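Local atomic coordinates of enoyl-CoA hydratase (Mycobacterium thermoresistibile, PDB entry 3T3W), a protein that probably catalyses the hydration of enoyl-CoA thioesters in lipid metabolism. Residues P119-V124 with C139-A144. Numbering follows the deposited sequence.
Sequences PSIAAV and CDLIIA. With EDO (1,2-ethanediol), chain H.
Ala122 is gripped from both ends by the neighbouring strand: its N-H meets Leu141 O at 2.8 Å, and Ala122 O accepts a hydrogen bond from Ile143 N, also at 2.8 Å and almost straight (170°). Val124 N to Ile143 O continues this parallel ladder. The small methyl of Ala122 suits its face, where Cys139 SG comes within 3.7 Å of CB and Cys136 of helix 133-136 packs alongside. Further along that face, Val124 CG2 touches Ile142 CG2. The opposite face is apolar, with beta-branched side chains that suit an extended strand: Ile121 and Ile143 lie side by side, Ile121 CG2 against Ile143 CG1 at 3.9 Å, both touching Thr210.

At the N-terminal end, where Asp140 just precedes its strand, polar side chains take over. Ser120 OG, held between backbone N and carbonyl carbon (chi1 59°), accepts a hydrogen bond from Asp140 N at 3.0 Å. Asp140 OD2 receives Ser120 N at 2.9 Å on its anti side. This buried end faces the second subunit: ethanediol, probably from the crystallisation liquor, bonds Asp140 O and that subunit's Lys177, while salt bridges to Lys229 and the same Lys177 should stabilise Asp140's negative charge. Such adjacent parallel strands, their connection including strand 127-129 and helix 133-136, belong to the crotonase fold's central sheet.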
loop_
_atom_site.group_PDB
_atom_site.type_symbol
_atom_site.label_atom_id
_atom_site.label_comp_id
_atom_site.label_asym_id
_atom_site.label_seq_id
_atom_site.Cartn_x
_atom_site.Cartn_y
_atom_site.Cartn_z
ATOM N N PRO F 119 15.480 21.433 5.980
ATOM C CA PRO F 119 16.419 20.682 5.170
ATOM C C PRO F 119 17.653 20.278 5.944
ATOM O O PRO F 119 18.129 21.068 6.765
ATOM C CB PRO F 119 16.797 21.657 4.060
ATOM C CG PRO F 119 15.575 22.521 3.923
ATOM C CD PRO F 119 15.128 22.709 5.360
ATOM N N SER F 120 18.146 19.064 5.687
ATOM C CA SER F 120 19.376 18.571 6.298
ATOM C C SER F 120 20.284 17.957 5.259
ATOM O O SER F 120 19.843 17.328 4.279
ATOM C CB SER F 120 19.089 17.558 7.390
ATOM O OG SER F 120 18.345 16.440 6.861
ATOM N N ILE F 121 21.571 18.125 5.485
ATOM C CA ILE F 121 22.580 17.657 4.559
ATOM C C ILE F 121 23.656 16.921 5.336
ATOM O O ILE F 121 24.199 17.471 6.302
ATOM C CB ILE F 121 23.258 18.849 3.824
ATOM C CG1 ILE F 121 22.228 19.774 3.155
ATOM C CG2 ILE F 121 24.272 18.320 2.812
ATOM C CD1 ILE F 121 22.774 21.127 2.638
ATOM N N ALA F 122 23.962 15.680 4.958
ATOM C CA ALA F 122 25.120 14.957 5.513
ATOM C C ALA F 122 26.344 15.120 4.613
ATOM O O ALA F 122 26.225 14.978 3.385
ATOM C CB ALA F 122 24.801 13.460 5.687
ATOM N N ALA F 123 27.499 15.376 5.220
ATOM C CA ALA F 123 28.812 15.409 4.573
ATOM C C ALA F 123 29.568 14.163 5.000
ATOM O O ALA F 123 29.910 14.021 6.188
ATOM C CB ALA F 123 29.581 16.661 5.004
ATOM N N VAL F 124 29.778 13.246 4.063
ATOM C CA VAL F 124 30.335 11.939 4.390
ATOM C C VAL F 124 31.718 11.748 3.782
ATOM O O VAL F 124 31.890 11.734 2.581
ATOM C CB VAL F 124 29.410 10.773 3.966
ATOM C CG1 VAL F 124 30.038 9.411 4.329
ATOM C CG2 VAL F 124 28.034 10.945 4.589
ATOM N N CYS F 139 19.192 12.255 6.740
ATOM C CA CYS F 139 19.387 13.555 6.134
ATOM C C CYS F 139 18.732 13.580 4.747
ATOM O O CYS F 139 18.631 12.564 4.065
ATOM C CB CYS F 139 20.877 13.912 6.042
ATOM S SG CYS F 139 21.701 14.128 7.656
ATOM N N ASP F 140 18.292 14.754 4.342
ATOM C CA ASP F 140 17.657 14.929 3.062
ATOM C C ASP F 140 18.599 14.719 1.890
ATOM O O ASP F 140 18.209 14.093 0.904
ATOM C CB ASP F 140 16.990 16.301 2.965
ATOM C CG ASP F 140 15.870 16.462 3.972
ATOM O OD1 ASP F 140 15.000 15.551 4.029
ATOM O OD2 ASP F 140 15.918 17.449 4.740
ATOM N N LEU F 141 19.773 15.329 1.967
ATOM C CA LEU F 141 20.794 15.291 0.936
ATOM C C LEU F 141 22.079 14.722 1.526
ATOM O O LEU F 141 22.367 14.901 2.737
ATOM C CB LEU F 141 21.084 16.695 0.422
ATOM C CG LEU F 141 19.879 17.586 0.078
ATOM C CD1 LEU F 141 20.356 18.960 -0.464
ATOM C CD2 LEU F 141 18.969 16.928 -0.965
ATOM N N ILE F 142 22.816 13.997 0.690
ATOM C CA ILE F 142 24.161 13.502 1.062
ATOM C C ILE F 142 25.217 13.977 0.059
ATOM O O ILE F 142 25.081 13.784 -1.167
ATOM C CB ILE F 142 24.214 11.980 1.227
ATOM C CG1 ILE F 142 23.188 11.479 2.279
ATOM C CG2 ILE F 142 25.658 11.558 1.605
ATOM C CD1 ILE F 142 23.052 9.953 2.373
ATOM N N ILE F 143 26.264 14.628 0.587
ATOM C CA ILE F 143 27.441 15.004 -0.206
ATOM C C ILE F 143 28.568 14.090 0.288
ATOM O O ILE F 143 28.799 14.001 1.492
ATOM C CB ILE F 143 27.790 16.504 0.005
ATOM C CG1 ILE F 143 26.551 17.433 -0.251
ATOM C CG2 ILE F 143 29.005 16.948 -0.869
ATOM C CD1 ILE F 143 25.917 17.345 -1.621
ATOM N N ALA F 144 29.232 13.377 -0.618
ATOM C CA ALA F 144 30.281 12.442 -0.259
ATOM C C ALA F 144 31.618 12.877 -0.841
ATOM O O ALA F 144 31.719 13.296 -2.005
ATOM C CB ALA F 144 29.963 11.026 -0.732
HETATM C C1 EDO H . 16.304 11.067 1.444
HETATM O O1 EDO H . 15.932 12.354 1.044
HETATM C C2 EDO H . 15.090 10.202 1.613
HETATM O O2 EDO H . 14.345 10.714 2.740
#